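Local coordinates for protein monomethylamine methyltransferase MtmB1 (Methanosarcina barkeri, PDB 1TV2) that transfers the methyl group of monomethylamine to the corrinoid cofactor of its partner protein MtmC, a step in methanogenesis from methylamine, at residues Asn158-Ser163 against Pro204-Ser209; Thr182-Ile187 against Met199-Pro204. All coordinates share one frame; numbering follows the deposited sequence.

Interaction 1 (Asn158-Ser163 against Pro204-Ser209); sequences NGVMTS and PETSLS. With BG5 (5-hydroxyamino-3-methyl-pyrrolidine-2-carboxylic acid), chain B.
N158 meets E205 through backbone and stem: its carbonyl O lies 3.4 Å from E205 CG, and its own CB sits 3.8 Å from that same methylene. The amide end of N158 is engaged elsewhere, with ND2 giving a hydrogen bond to E183 of helix 174-193. From this footing the E205 chain bends at its second torsion (chi2 -51°) and brings the carboxylate to BG5, the ring carried by K202. There OE1 accepts a hydrogen bond from BG5 N2 at 2.7 Å, while OE2 stands 2.6 Å from BG5 O2. With an alanine at this position, BG5 N2 would probably lose the acceptor for its hydrogen bond and a gap would open beside N158 CB.

G159 O faces E205 CB at 3.9 Å and is buried with no hydrogen-bonding partner. V160 then turns one methyl to E205 and the other to T206: CG2 lies 3.8 Å from E205 O, and the V160 side chain as a whole crosses that of E205 at about a right angle. At M161 the backbone N donates a nearly straight hydrogen bond to T206 OG1 (3.0 Å, 172°). T206 presents that hydroxyl by holding it beside its own backbone N, chi1 -56°, which lets CG2 pack against M161 O. The thioether of M161 leads off to L186.

The contact thus ties the C-terminal end of strand 155-161 to the loop leaving its parallel neighbour, strand 201-203, at the mouth of the barrel. Helix 174-193 backs it, with A179 against T206, and the loop runs on into helix 210-214, N-capped by S209.

Interaction 2 (Thr182-Ile187 against Met199-Pro204); sequences TETRLI and MGVKGP. With BG5 (5-hydroxyamino-3-methyl-pyrrolidine-2-carboxylic acid), chain B.
Helix-on-strand packing joins E183, T184 and I187 of helix 174-193 to V201 and P204, at the outer layer of the barrel wall. The segment axes come within 10.0 Å and run nearly antiparallel, at 163°, as expected where a helix returns the chain to the start of the next parallel strand.

V201 supplies the apolar part. Its CG1 touches I187 CG2 at 4.0 Å, and its CG2, wedged between the residue's own backbone N and carbonyl carbon, meets T184 CG2 at 3.8 Å. Two methyls from the helix thus meet the two branches of one valine. E183, one turn before I187, stretches out fully extended from chi1 -179° and sets OE1 3.4 Å from P204 CA, just past the cis peptide bond between G203 and P204. Its carboxylate takes the backbone N-H groups of E205 and T206, which tethers the loop after the strand to the helix. At G203, a CB would come about 3.1 Å from E183 OE1, a tight approach.

K202 points the other way, into the barrel. Its NZ is bonded covalently to BG5 C1 at 1.3 Å and donates a hydrogen bond to BG5 O2 (2.9 Å). On the helix's far side, R185 reaches G251 O of the third subunit.

Outward V201 under a helix and inward K202 toward the centre follow the alternation of a TIM-barrel strand in a beta-alpha-beta unit, here carrying a hydroxyamino pyrrolidine ring on K202, consistent with pyrrolysine in its hydroxylamine-added form.

Interaction 1 and interaction 2 have centres about 10 Å apart and share P204, where strand 201-203 gives way to its loop. Strand 155-161, helix 174-193 and strand 201-203 follow in order along the chain, and interaction 1 brackets the span in which both segments of interaction 2 fall; the two strands are parallel neighbours in one sheet. The N158 side chain of interaction 1 also packs against I187 of interaction 2. Both contacts reach BG5, from E205 in one case and K202 in the other. One beta-alpha-beta unit of the barrel, with the loop that follows it, therefore supplies both the residue that carries the modified ring and a carboxylate that meets it.

Interaction 1 (Asn158-Ser163 against Pro204-Ser209)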
ATOM      1  N   ASN A 158      -5.701  25.190  -0.288  1.00 16.17           N
ATOM      2  CA  ASN A 158      -4.572  25.606   0.535  1.00 17.03           C
ATOM      3  C   ASN A 158      -4.232  27.087   0.625  1.00 17.79           C
ATOM      4  O   ASN A 158      -4.407  27.850  -0.326  1.00 18.05           O
ATOM      5  CB  ASN A 158      -3.305  24.862   0.091  1.00 17.18           C
ATOM      6  CG  ASN A 158      -3.441  23.349   0.184  1.00 18.85           C
ATOM      7  OD1 ASN A 158      -4.492  22.825   0.560  1.00 17.50           O
ATOM      8  ND2 ASN A 158      -2.368  22.640  -0.162  1.00 14.21           N
ATOM      9  N   GLY A 159      -3.730  27.469   1.794  1.00 17.76           N
ATOM     10  CA  GLY A 159      -3.290  28.830   2.016  1.00 19.15           C
ATOM     11  C   GLY A 159      -1.789  28.796   1.786  1.00 18.92           C
ATOM     12  O   GLY A 159      -1.229  27.733   1.513  1.00 18.34           O
ATOM     13  N   VAL A 160      -1.133  29.944   1.891  1.00 18.87           N
ATOM     14  CA  VAL A 160       0.309  30.029   1.686  1.00 19.08           C
ATOM     15  C   VAL A 160       1.046  30.218   3.011  1.00 18.85           C
ATOM     16  O   VAL A 160       0.655  31.053   3.825  1.00 19.58           O
ATOM     17  CB  VAL A 160       0.649  31.215   0.745  1.00 20.53           C
ATOM     18  CG1 VAL A 160       2.129  31.557   0.835  1.00 19.23           C
ATOM     19  CG2 VAL A 160       0.266  30.860  -0.687  1.00 18.99           C
ATOM     20  N   MET A 161       2.108  29.442   3.226  1.00 19.70           N
ATOM     21  CA  MET A 161       2.898  29.554   4.455  1.00 18.59           C
ATOM     22  C   MET A 161       3.797  30.784   4.350  1.00 19.42           C
ATOM     23  O   MET A 161       4.632  30.856   3.448  1.00 18.47           O
ATOM     24  CB  MET A 161       3.782  28.313   4.650  1.00 18.70           C
ATOM     25  CG  MET A 161       3.033  26.992   4.837  1.00 20.07           C
ATOM     26  SD  MET A 161       4.148  25.602   5.204  1.00 21.13           S
ATOM     27  CE  MET A 161       4.507  25.901   6.953  1.00 19.52           C
ATOM     28  N   THR A 162       3.637  31.751   5.252  1.00 18.85           N
ATOM     29  CA  THR A 162       4.484  32.941   5.198  1.00 19.95           C
ATOM     30  C   THR A 162       5.910  32.544   5.561  1.00 20.84           C
ATOM     31  O   THR A 162       6.865  33.214   5.177  1.00 21.29           O
ATOM     32  CB  THR A 162       3.986  34.061   6.144  1.00 20.44           C
ATOM     33  OG1 THR A 162       3.883  33.563   7.483  1.00 22.56           O
ATOM     34  CG2 THR A 162       2.629  34.577   5.679  1.00 18.89           C
ATOM     35  N   SER A 163       6.049  31.447   6.301  1.00 20.03           N
ATOM     36  CA  SER A 163       7.363  30.924   6.669  1.00 20.08           C
ATOM     37  C   SER A 163       7.262  29.446   7.029  1.00 20.04           C
ATOM     38  O   SER A 163       6.191  28.947   7.376  1.00 19.35           O
ATOM     39  CB  SER A 163       7.959  31.684   7.861  1.00 19.62           C
ATOM     40  OG  SER A 163       7.316  31.337   9.081  1.00 19.71           O
ATOM     41  N   PRO A 204      -0.170  22.764  -5.188  1.00 15.35           N
ATOM     42  CA  PRO A 204       0.546  23.378  -4.061  1.00 16.30           C
ATOM     43  C   PRO A 204       0.557  24.902  -4.227  1.00 18.31           C
ATOM     44  O   PRO A 204       0.755  25.406  -5.330  1.00 20.22           O
ATOM     45  CB  PRO A 204       1.939  22.766  -4.173  1.00 16.05           C
ATOM     46  CG  PRO A 204       2.122  22.669  -5.665  1.00 15.43           C
ATOM     47  CD  PRO A 204       0.775  22.148  -6.138  1.00 16.36           C
ATOM     48  N   GLU A 205       0.362  25.632  -3.134  1.00 17.74           N
ATOM     49  CA  GLU A 205       0.296  27.088  -3.211  1.00 18.94           C
ATOM     50  C   GLU A 205       1.537  27.889  -2.825  1.00 19.66           C
ATOM     51  O   GLU A 205       1.863  28.879  -3.481  1.00 18.30           O
ATOM     52  CB  GLU A 205      -0.892  27.587  -2.385  1.00 19.00           C
ATOM     53  CG  GLU A 205      -2.240  27.016  -2.820  1.00 19.55           C
ATOM     54  CD  GLU A 205      -2.494  27.175  -4.307  1.00 21.26           C
ATOM     55  OE1 GLU A 205      -2.057  28.195  -4.885  1.00 20.36           O
ATOM     56  OE2 GLU A 205      -3.139  26.281  -4.899  1.00 20.42           O
ATOM     57  N   THR A 206       2.222  27.478  -1.765  1.00 18.36           N
ATOM     58  CA  THR A 206       3.406  28.204  -1.306  1.00 17.68           C
ATOM     59  C   THR A 206       4.545  28.227  -2.329  1.00 18.72           C
ATOM     60  O   THR A 206       5.285  29.208  -2.416  1.00 18.04           O
ATOM     61  CB  THR A 206       3.920  27.621   0.032  1.00 17.93           C
ATOM     62  OG1 THR A 206       2.856  27.639   0.993  1.00 17.51           O
ATOM     63  CG2 THR A 206       5.083  28.447   0.570  1.00 16.93           C
ATOM     64  N   SER A 207       4.683  27.152  -3.097  1.00 17.76           N
ATOM     65  CA  SER A 207       5.725  27.059  -4.116  1.00 19.15           C
ATOM     66  C   SER A 207       5.330  27.869  -5.349  1.00 20.38           C
ATOM     67  O   SER A 207       4.157  27.913  -5.715  1.00 20.55           O
ATOM     68  CB  SER A 207       5.947  25.594  -4.514  1.00 18.30           C
ATOM     69  OG  SER A 207       4.706  24.942  -4.749  1.00 17.20           O
ATOM     70  N   LEU A 208       6.316  28.502  -5.983  1.00 21.07           N
ATOM     71  CA  LEU A 208       6.071  29.311  -7.176  1.00 22.35           C
ATOM     72  C   LEU A 208       6.872  28.819  -8.377  1.00 22.36           C
ATOM     73  O   LEU A 208       6.443  28.976  -9.523  1.00 25.05           O
ATOM     74  CB  LEU A 208       6.413  30.781  -6.903  1.00 22.99           C
ATOM     75  CG  LEU A 208       5.610  31.472  -5.795  1.00 23.96           C
ATOM     76  CD1 LEU A 208       6.050  32.926  -5.669  1.00 24.99           C
ATOM     77  CD2 LEU A 208       4.122  31.384  -6.113  1.00 23.55           C
ATOM     78  N   SER A 209       8.033  28.230  -8.117  1.00 21.06           N
ATOM     79  CA  SER A 209       8.879  27.722  -9.191  1.00 20.28           C
ATOM     80  C   SER A 209       8.418  26.329  -9.610  1.00 20.81           C
ATOM     81  O   SER A 209       7.659  25.673  -8.895  1.00 20.08           O
ATOM     82  CB  SER A 209      10.333  27.640  -8.731  1.00 20.57           C
ATOM     83  OG  SER A 209      10.513  26.577  -7.813  1.00 20.75           O
TER
HETATM   84  C1  BG5 B 459      -7.595  28.187  -5.938  1.00 21.29           C
HETATM   85  C2  BG5 B 459      -6.879  29.488  -6.277  1.00 24.06           C
HETATM   86  C3  BG5 B 459      -6.140  30.052  -5.075  1.00 25.26           C
HETATM   87  C4  BG5 B 459      -4.674  29.662  -5.269  1.00 25.51           C
HETATM   88  C5  BG5 B 459      -4.458  29.490  -6.771  1.00 26.81           C
HETATM   89  C6  BG5 B 459      -6.348  31.466  -5.116  1.00 27.70           C
HETATM   90  N1  BG5 B 459      -5.834  29.334  -7.389  1.00 22.73           N
HETATM   91  O1  BG5 B 459      -8.760  28.226  -5.532  1.00 20.29           O
HETATM   92  N2  BG5 B 459      -3.709  28.297  -7.017  1.00 28.92           N
HETATM   93  O2  BG5 B 459      -4.240  26.959  -7.193  1.00 26.07           O

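Interaction 2 (Thr182-Ile187 against Met199-Pro204)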
ATOM      1  N   THR A 182       5.475  20.321   3.073  1.00 16.23           N
ATOM      2  CA  THR A 182       4.895  20.580   4.393  1.00 16.17           C
ATOM      3  C   THR A 182       3.479  21.145   4.350  1.00 17.53           C
ATOM      4  O   THR A 182       2.611  20.754   5.136  1.00 18.45           O
ATOM      5  CB  THR A 182       5.792  21.558   5.189  1.00 16.24           C
ATOM      6  OG1 THR A 182       7.115  21.014   5.289  1.00 16.78           O
ATOM      7  CG2 THR A 182       5.240  21.782   6.590  1.00 16.25           C
ATOM      8  N   GLU A 183       3.259  22.073   3.431  1.00 15.94           N
ATOM      9  CA  GLU A 183       1.966  22.718   3.268  1.00 15.74           C
ATOM     10  C   GLU A 183       0.789  21.750   3.385  1.00 16.81           C
ATOM     11  O   GLU A 183      -0.047  21.874   4.284  1.00 16.11           O
ATOM     12  CB  GLU A 183       1.932  23.408   1.910  1.00 17.82           C
ATOM     13  CG  GLU A 183       0.660  24.152   1.588  1.00 17.66           C
ATOM     14  CD  GLU A 183       0.701  24.701   0.178  1.00 19.51           C
ATOM     15  OE1 GLU A 183       0.108  24.080  -0.731  1.00 20.00           O
ATOM     16  OE2 GLU A 183       1.353  25.746  -0.021  1.00 18.89           O
ATOM     17  N   THR A 184       0.729  20.781   2.478  1.00 15.35           N
ATOM     18  CA  THR A 184      -0.365  19.821   2.483  1.00 15.90           C
ATOM     19  C   THR A 184      -0.287  18.821   3.631  1.00 15.97           C
ATOM     20  O   THR A 184      -1.315  18.341   4.105  1.00 16.82           O
ATOM     21  CB  THR A 184      -0.450  19.075   1.128  1.00 16.17           C
ATOM     22  OG1 THR A 184      -0.763  20.017   0.094  1.00 16.45           O
ATOM     23  CG2 THR A 184      -1.534  18.001   1.160  1.00 13.06           C
ATOM     24  N   ARG A 185       0.925  18.502   4.078  1.00 15.54           N
ATOM     25  CA  ARG A 185       1.078  17.572   5.190  1.00 14.76           C
ATOM     26  C   ARG A 185       0.400  18.151   6.433  1.00 14.94           C
ATOM     27  O   ARG A 185      -0.343  17.454   7.124  1.00 13.20           O
ATOM     28  CB  ARG A 185       2.564  17.303   5.459  1.00 16.00           C
ATOM     29  CG  ARG A 185       3.174  16.299   4.496  1.00 16.37           C
ATOM     30  CD  ARG A 185       4.683  16.154   4.669  1.00 16.87           C
ATOM     31  NE  ARG A 185       5.184  14.978   3.959  1.00 18.37           N
ATOM     32  CZ  ARG A 185       6.458  14.776   3.634  1.00 19.73           C
ATOM     33  NH1 ARG A 185       7.377  15.680   3.947  1.00 18.21           N
ATOM     34  NH2 ARG A 185       6.812  13.663   3.001  1.00 17.68           N
ATOM     35  N   LEU A 186       0.652  19.428   6.707  1.00 12.90           N
ATOM     36  CA  LEU A 186       0.049  20.098   7.857  1.00 14.63           C
ATOM     37  C   LEU A 186      -1.458  20.274   7.678  1.00 15.73           C
ATOM     38  O   LEU A 186      -2.232  20.082   8.622  1.00 16.30           O
ATOM     39  CB  LEU A 186       0.688  21.476   8.075  1.00 14.45           C
ATOM     40  CG  LEU A 186       2.145  21.512   8.537  1.00 16.05           C
ATOM     41  CD1 LEU A 186       2.601  22.962   8.672  1.00 15.21           C
ATOM     42  CD2 LEU A 186       2.276  20.789   9.869  1.00 18.83           C
ATOM     43  N   ILE A 187      -1.874  20.644   6.472  1.00 13.94           N
ATOM     44  CA  ILE A 187      -3.292  20.848   6.195  1.00 13.89           C
ATOM     45  C   ILE A 187      -4.095  19.553   6.355  1.00 14.87           C
ATOM     46  O   ILE A 187      -5.182  19.561   6.934  1.00 15.05           O
ATOM     47  CB  ILE A 187      -3.495  21.440   4.779  1.00 13.57           C
ATOM     48  CG1 ILE A 187      -3.037  22.904   4.775  1.00 13.12           C
ATOM     49  CG2 ILE A 187      -4.966  21.334   4.357  1.00 11.62           C
ATOM     50  CD1 ILE A 187      -2.994  23.544   3.388  1.00 14.16           C
ATOM     51  N   MET A 199      -9.967  14.324   3.615  1.00 15.34           N
ATOM     52  CA  MET A 199     -10.400  15.446   2.786  1.00 15.55           C
ATOM     53  C   MET A 199      -9.408  15.764   1.672  1.00 14.77           C
ATOM     54  O   MET A 199      -8.200  15.813   1.894  1.00 15.11           O
ATOM     55  CB  MET A 199     -10.607  16.711   3.626  1.00 16.62           C
ATOM     56  CG  MET A 199     -11.876  16.743   4.467  1.00 17.45           C
ATOM     57  SD  MET A 199     -12.064  18.343   5.310  1.00 18.03           S
ATOM     58  CE  MET A 199     -12.863  19.341   4.022  1.00 14.23           C
ATOM     59  N   GLY A 200      -9.933  15.982   0.473  1.00 15.00           N
ATOM     60  CA  GLY A 200      -9.077  16.329  -0.645  1.00 18.08           C
ATOM     61  C   GLY A 200      -8.684  17.795  -0.536  1.00 17.71           C
ATOM     62  O   GLY A 200      -9.400  18.589   0.083  1.00 17.63           O
ATOM     63  N   VAL A 201      -7.544  18.155  -1.120  1.00 16.87           N
ATOM     64  CA  VAL A 201      -7.071  19.536  -1.095  1.00 15.76           C
ATOM     65  C   VAL A 201      -6.767  20.023  -2.515  1.00 16.37           C
ATOM     66  O   VAL A 201      -6.942  19.288  -3.493  1.00 15.23           O
ATOM     67  CB  VAL A 201      -5.779  19.693  -0.245  1.00 15.66           C
ATOM     68  CG1 VAL A 201      -6.000  19.121   1.151  1.00 12.48           C
ATOM     69  CG2 VAL A 201      -4.592  19.013  -0.942  1.00 12.92           C
ATOM     70  N   LYS A 202      -6.338  21.277  -2.613  1.00 15.79           N
ATOM     71  CA  LYS A 202      -5.978  21.876  -3.890  1.00 15.32           C
ATOM     72  C   LYS A 202      -4.738  22.720  -3.640  1.00 15.26           C
ATOM     73  O   LYS A 202      -4.717  23.562  -2.737  1.00 15.69           O
ATOM     74  CB  LYS A 202      -7.121  22.748  -4.435  1.00 15.28           C
ATOM     75  CG  LYS A 202      -6.914  23.215  -5.884  1.00 15.78           C
ATOM     76  CD  LYS A 202      -6.333  24.633  -5.981  1.00 15.95           C
ATOM     77  CE  LYS A 202      -7.431  25.703  -5.877  1.00 17.82           C
ATOM     78  NZ  LYS A 202      -6.936  27.047  -6.190  1.00 18.72           N
ATOM     79  N   GLY A 203      -3.700  22.461  -4.428  1.00 15.56           N
ATOM     80  CA  GLY A 203      -2.445  23.182  -4.305  1.00 15.40           C
ATOM     81  C   GLY A 203      -1.500  22.647  -5.366  1.00 15.85           C
ATOM     82  O   GLY A 203      -1.975  22.119  -6.374  1.00 16.17           O
ATOM     83  N   PRO A 204      -0.170  22.764  -5.188  1.00 15.35           N
ATOM     84  CA  PRO A 204       0.546  23.378  -4.061  1.00 16.30           C
ATOM     85  C   PRO A 204       0.557  24.902  -4.227  1.00 18.31           C
ATOM     86  O   PRO A 204       0.755  25.406  -5.330  1.00 20.22           O
ATOM     87  CB  PRO A 204       1.939  22.766  -4.173  1.00 16.05           C
ATOM     88  CG  PRO A 204       2.122  22.669  -5.665  1.00 15.43           C
ATOM     89  CD  PRO A 204       0.775  22.148  -6.138  1.00 16.36           C
TER
HETATM   90  C1  BG5 B 459      -7.595  28.187  -5.938  1.00 21.29           C
HETATM   91  C2  BG5 B 459      -6.879  29.488  -6.277  1.00 24.06           C
HETATM   92  C3  BG5 B 459      -6.140  30.052  -5.075  1.00 25.26           C
HETATM   93  C4  BG5 B 459      -4.674  29.662  -5.269  1.00 25.51           C
HETATM   94  C5  BG5 B 459      -4.458  29.490  -6.771  1.00 26.81           C
HETATM   95  C6  BG5 B 459      -6.348  31.466  -5.116  1.00 27.70           C
HETATM   96  N1  BG5 B 459      -5.834  29.334  -7.389  1.00 22.73           N
HETATM   97  O1  BG5 B 459      -8.760  28.226  -5.532  1.00 20.29           O
HETATM   98  N2  BG5 B 459      -3.709  28.297  -7.017  1.00 28.92           N
HETATM   99  O2  BG5 B 459      -4.240  26.959  -7.193  1.00 26.07           O